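Local coordinates for 3,4-dihydroxybenzoate decarboxylase (Enterobacter cloacae, PDB 5NY5), which probably decarboxylates 3,4-dihydroxybenzoate to catechol as a prenylated-flavin-dependent enzyme of the UbiD family, and can run in reverse to carboxylate catechols at the para position, at residues T139-L151 against E277-E289. Residues are numbered along the deposited sequence; the frame is centred on the assembly and turned at random.
Sequences TNTPIDAGPFFCL and EDQHTNTGHAMPE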
loop_
_atom_site.group_PDB
_atom_site.type_symbol
_atom_site.label_atom_id
_atom_site.label_comp_id
_atom_site.label_asym_id
_atom_site.label_seq_id
_atom_site.Cartn_x
_atom_site.Cartn_y
_atom_site.Cartn_z
ATOM N N THR A 139 35.316 6.940 32.668
ATOM C CA THR A 139 35.010 6.400 31.352
ATOM C C THR A 139 33.814 5.473 31.491
ATOM O O THR A 139 33.792 4.616 32.380
ATOM C CB THR A 139 36.203 5.643 30.768
ATOM O OG1 THR A 139 36.427 4.447 31.523
ATOM C CG2 THR A 139 37.455 6.503 30.819
ATOM N N ASN A 140 32.816 5.651 30.624
ATOM C CA ASN A 140 31.604 4.849 30.736
ATOM C C ASN A 140 31.835 3.410 30.287
ATOM O O ASN A 140 31.368 2.471 30.941
ATOM C CB ASN A 140 30.473 5.493 29.937
ATOM C CG ASN A 140 29.661 6.466 30.765
ATOM O OD1 ASN A 140 28.549 6.157 31.192
ATOM N ND2 ASN A 140 30.216 7.647 31.007
ATOM N N THR A 141 32.537 3.214 29.182
ATOM C CA THR A 141 32.837 1.890 28.658
ATOM C C THR A 141 34.318 1.792 28.352
ATOM O O THR A 141 34.985 2.809 28.127
ATOM C CB THR A 141 32.035 1.581 27.384
ATOM O OG1 THR A 141 32.482 2.424 26.317
ATOM C CG2 THR A 141 30.548 1.791 27.613
ATOM N N PRO A 142 34.874 0.577 28.334
ATOM C CA PRO A 142 36.288 0.416 27.964
ATOM C C PRO A 142 36.625 0.882 26.552
ATOM O O PRO A 142 37.814 1.057 26.257
ATOM C CB PRO A 142 36.523 -1.093 28.121
ATOM C CG PRO A 142 35.491 -1.529 29.101
ATOM C CD PRO A 142 34.290 -0.677 28.842
ATOM N N ILE A 143 35.638 1.089 25.679
ATOM C CA ILE A 143 35.901 1.511 24.306
ATOM C C ILE A 143 35.644 3.002 24.103
ATOM O O ILE A 143 35.552 3.459 22.957
ATOM C CB ILE A 143 35.087 0.683 23.301
ATOM C CG1 ILE A 143 33.598 1.000 23.429
ATOM C CG2 ILE A 143 35.341 -0.803 23.500
ATOM C CD1 ILE A 143 32.743 0.352 22.366
ATOM N N ASP A 144 35.523 3.770 25.182
ATOM C CA ASP A 144 35.337 5.206 25.056
ATOM C C ASP A 144 36.603 5.866 24.517
ATOM O O ASP A 144 37.708 5.326 24.612
ATOM C CB ASP A 144 34.962 5.819 26.406
ATOM C CG ASP A 144 33.531 5.523 26.804
ATOM O OD1 ASP A 144 32.889 4.672 26.151
ATOM O OD2 ASP A 144 33.046 6.140 27.776
ATOM N N ALA A 145 36.430 7.058 23.944
ATOM C CA ALA A 145 37.565 7.794 23.406
ATOM C C ALA A 145 38.534 8.236 24.492
ATOM O O ALA A 145 39.703 8.495 24.196
ATOM C CB ALA A 145 37.080 9.012 22.623
ATOM N N GLY A 146 38.073 8.321 25.735
ATOM C CA GLY A 146 38.887 8.765 26.839
ATOM C C GLY A 146 38.003 9.184 27.991
ATOM O O GLY A 146 36.774 9.092 27.916
ATOM N N PRO A 147 38.607 9.632 29.088
ATOM C CA PRO A 147 37.806 10.139 30.208
ATOM C C PRO A 147 36.933 11.303 29.770
ATOM O O PRO A 147 37.343 12.146 28.972
ATOM C CB PRO A 147 38.860 10.566 31.238
ATOM C CG PRO A 147 40.158 10.606 30.495
ATOM C CD PRO A 147 40.044 9.609 29.395
ATOM N N PHE A 148 35.712 11.336 30.297
ATOM C CA PHE A 148 34.685 12.265 29.847
ATOM C C PHE A 148 34.072 13.008 31.024
ATOM O O PHE A 148 33.822 12.420 32.080
ATOM C CB PHE A 148 33.564 11.530 29.092
ATOM C CG PHE A 148 33.682 11.594 27.597
ATOM C CD1 PHE A 148 33.250 12.709 26.904
ATOM C CD2 PHE A 148 34.199 10.526 26.882
ATOM C CE1 PHE A 148 33.348 12.769 25.528
ATOM C CE2 PHE A 148 34.299 10.577 25.506
ATOM C CZ PHE A 148 33.874 11.701 24.828
ATOM N N PHE A 149 33.837 14.302 30.831
ATOM C CA PHE A 149 32.895 15.064 31.639
ATOM C C PHE A 149 31.619 15.214 30.824
ATOM O O PHE A 149 31.669 15.655 29.672
ATOM C CB PHE A 149 33.447 16.443 32.011
ATOM C CG PHE A 149 34.741 16.402 32.770
ATOM C CD1 PHE A 149 34.757 16.119 34.125
ATOM C CD2 PHE A 149 35.941 16.670 32.135
ATOM C CE1 PHE A 149 35.946 16.088 34.825
ATOM C CE2 PHE A 149 37.132 16.639 32.830
ATOM C CZ PHE A 149 37.134 16.349 34.176
ATOM N N CYS A 150 30.483 14.844 31.409
ATOM C CA CYS A 150 29.240 14.778 30.657
ATOM C C CYS A 150 28.206 15.815 31.066
ATOM O O CYS A 150 27.177 15.930 30.393
ATOM C CB CYS A 150 28.625 13.378 30.779
ATOM S SG CYS A 150 29.670 12.073 30.110
ATOM N N LEU A 151 28.440 16.567 32.134
ATOM C CA LEU A 151 27.494 17.573 32.604
ATOM C C LEU A 151 28.205 18.898 32.842
ATOM O O LEU A 151 28.099 19.517 33.903
ATOM C CB LEU A 151 26.775 17.091 33.862
ATOM C CG LEU A 151 25.823 15.913 33.649
ATOM C CD1 LEU A 151 25.243 15.432 34.968
ATOM C CD2 LEU A 151 24.715 16.301 32.683
ATOM N N GLU A 277 38.696 12.786 18.475
ATOM C CA GLU A 277 38.292 12.497 19.847
ATOM C C GLU A 277 39.094 11.346 20.443
ATOM O O GLU A 277 39.519 11.413 21.603
ATOM C CB GLU A 277 36.795 12.192 19.881
ATOM C CG GLU A 277 36.084 12.633 21.145
ATOM C CD GLU A 277 34.588 12.762 20.945
ATOM O OE1 GLU A 277 34.117 12.502 19.819
ATOM O OE2 GLU A 277 33.882 13.128 21.907
ATOM N N ASP A 278 39.325 10.289 19.665
ATOM C CA ASP A 278 39.986 9.084 20.152
ATOM C C ASP A 278 41.474 9.058 19.818
ATOM O O ASP A 278 42.029 7.984 19.562
ATOM C CB ASP A 278 39.297 7.845 19.586
ATOM C CG ASP A 278 39.394 7.767 18.075
ATOM O OD1 ASP A 278 39.511 8.828 17.427
ATOM O OD2 ASP A 278 39.359 6.642 17.534
ATOM N N GLN A 279 42.135 10.218 19.831
ATOM C CA GLN A 279 43.531 10.271 19.403
ATOM C C GLN A 279 44.435 9.418 20.286
ATOM O O GLN A 279 45.412 8.842 19.795
ATOM C CB GLN A 279 44.023 11.717 19.383
ATOM C CG GLN A 279 43.964 12.419 20.725
ATOM C CD GLN A 279 44.856 13.640 20.777
ATOM O OE1 GLN A 279 45.708 13.836 19.913
ATOM N NE2 GLN A 279 44.659 14.475 21.791
ATOM N N HIS A 280 44.129 9.316 21.578
ATOM C CA HIS A 280 44.965 8.561 22.500
ATOM C C HIS A 280 44.499 7.126 22.701
ATOM O O HIS A 280 45.254 6.321 23.257
ATOM C CB HIS A 280 45.028 9.266 23.861
ATOM C CG HIS A 280 45.690 10.609 23.818
ATOM N ND1 HIS A 280 47.047 10.766 23.639
ATOM C CD2 HIS A 280 45.181 11.858 23.940
ATOM C CE1 HIS A 280 47.345 12.052 23.648
ATOM N NE2 HIS A 280 46.231 12.737 23.829
ATOM N N THR A 281 43.288 6.782 22.266
ATOM C CA THR A 281 42.755 5.441 22.461
ATOM C C THR A 281 42.533 4.672 21.170
ATOM O O THR A 281 42.676 3.448 21.169
ATOM C CB THR A 281 41.431 5.504 23.229
ATOM O OG1 THR A 281 40.539 6.408 22.569
ATOM C CG2 THR A 281 41.667 5.979 24.653
ATOM N N ASN A 282 42.178 5.357 20.081
ATOM C CA ASN A 282 41.984 4.738 18.768
ATOM C C ASN A 282 40.917 3.648 18.798
ATOM O O ASN A 282 40.985 2.678 18.039
ATOM C CB ASN A 282 43.298 4.178 18.215
ATOM C CG ASN A 282 44.340 5.254 17.991
ATOM O OD1 ASN A 282 44.010 6.408 17.719
ATOM N ND2 ASN A 282 45.608 4.880 18.104
ATOM N N THR A 283 39.921 3.793 19.668
ATOM C CA THR A 283 38.812 2.849 19.700
ATOM C C THR A 283 37.784 3.116 18.612
ATOM O O THR A 283 36.804 2.371 18.514
ATOM C CB THR A 283 38.121 2.877 21.067
ATOM O OG1 THR A 283 37.593 4.185 21.316
ATOM C CG2 THR A 283 39.097 2.510 22.172
ATOM N N GLY A 284 37.976 4.156 17.800
ATOM C CA GLY A 284 37.015 4.529 16.786
ATOM C C GLY A 284 35.703 5.063 17.311
ATOM O O GLY A 284 34.893 5.551 16.516
ATOM N N HIS A 285 35.465 4.996 18.616
ATOM C CA HIS A 285 34.221 5.440 19.215
ATOM C C HIS A 285 34.474 6.615 20.145
ATOM O O HIS A 285 35.602 6.869 20.574
ATOM C CB HIS A 285 33.542 4.306 19.991
ATOM C CG HIS A 285 33.216 3.113 19.152
ATOM N ND1 HIS A 285 33.833 1.893 19.323
ATOM C CD2 HIS A 285 32.344 2.954 18.130
ATOM C CE1 HIS A 285 33.350 1.032 18.446
ATOM N NE2 HIS A 285 32.446 1.652 17.709
ATOM N N ALA A 286 33.398 7.335 20.453
ATOM C CA ALA A 286 33.466 8.445 21.390
ATOM C C ALA A 286 32.872 8.039 22.730
ATOM O O ALA A 286 33.591 7.883 23.720
ATOM C CB ALA A 286 32.732 9.665 20.832
HETATM N N MSE A 287 31.560 7.843 22.754
HETATM C CA MSE A 287 30.837 7.612 23.991
HETATM C C MSE A 287 29.501 6.938 23.708
HETATM O O MSE A 287 28.976 7.051 22.603
HETATM C CB MSE A 287 30.603 8.938 24.709
HETATM C CG MSE A 287 30.910 8.934 26.186
HETATM SE SE MSE A 287 30.078 10.466 27.035
HETATM C CE MSE A 287 28.368 9.669 27.514
ATOM N N PRO A 288 28.949 6.236 24.695
ATOM C CA PRO A 288 27.559 5.788 24.573
ATOM C C PRO A 288 26.631 6.980 24.387
ATOM O O PRO A 288 26.690 7.959 25.135
ATOM C CB PRO A 288 27.301 5.069 25.900
ATOM C CG PRO A 288 28.643 4.642 26.360
ATOM C CD PRO A 288 29.601 5.697 25.900
ATOM N N GLU A 289 25.775 6.895 23.377
ATOM C CA GLU A 289 24.826 7.951 23.073
ATOM C C GLU A 289 23.462 7.626 23.669
ATOM O O GLU A 289 23.206 6.516 24.137
ATOM C CB GLU A 289 24.718 8.157 21.559
ATOM C CG GLU A 289 26.039 8.463 20.872
ATOM C CD GLU A 289 26.603 9.819 21.249
ATOM O OE1 GLU A 289 27.806 10.047 21.010
ATOM O OE2 GLU A 289 25.846 10.659 21.779
#
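Thr283 and Thr281 each hold OG1 between the backbone N and the carbonyl carbon (chi1 61° in Thr283), which turns both hydroxyls onto carbonyls of the loop 139-147. Thr283 OG1 donates to Ile143 O at 2.7 Å, and Thr281 OG1 donates to Ala145 O at 2.8 Å. Both hydroxyls sit above the carbonyl planes. Between them, Ala145 N gives a nearly straight bond to Ala286 O at 3.0 Å, with an N-H...O angle of 169°. The methyl of Ala145 is packed against Glu277, Asp278 and the carbonyl of His285.

In selenomethionine Met287 an extended chi2 (-163°) helps carry SE over one face of the Phe148 ring, a Met-aromatic contact at 4.0 Å from SE to the Phe148 ring centroid. Met287 CG lies over the same face, nearer the rim. Met287 SE also meets Cys150 SG at 3.5 Å. At the ring edge, Glu277 OE2 approaches Phe148 CZ in plane, where the partly positive rim probably suits it, while Glu277 OE1 bonds to Asn298 N. Asp144 OD2 accepts from Asn140 N, just ahead of the turn Thr141-Asp144. Pro477 of a neighbouring subunit packs on Ile143.

Met287 also touches Arg171, which binds prenylated FMN in the cofactor-bound enzyme; this chain holds none. The three hydrogen bonds thus hold the loop 139-147 against strand 285-288, whose Met287 borders the cofactor site.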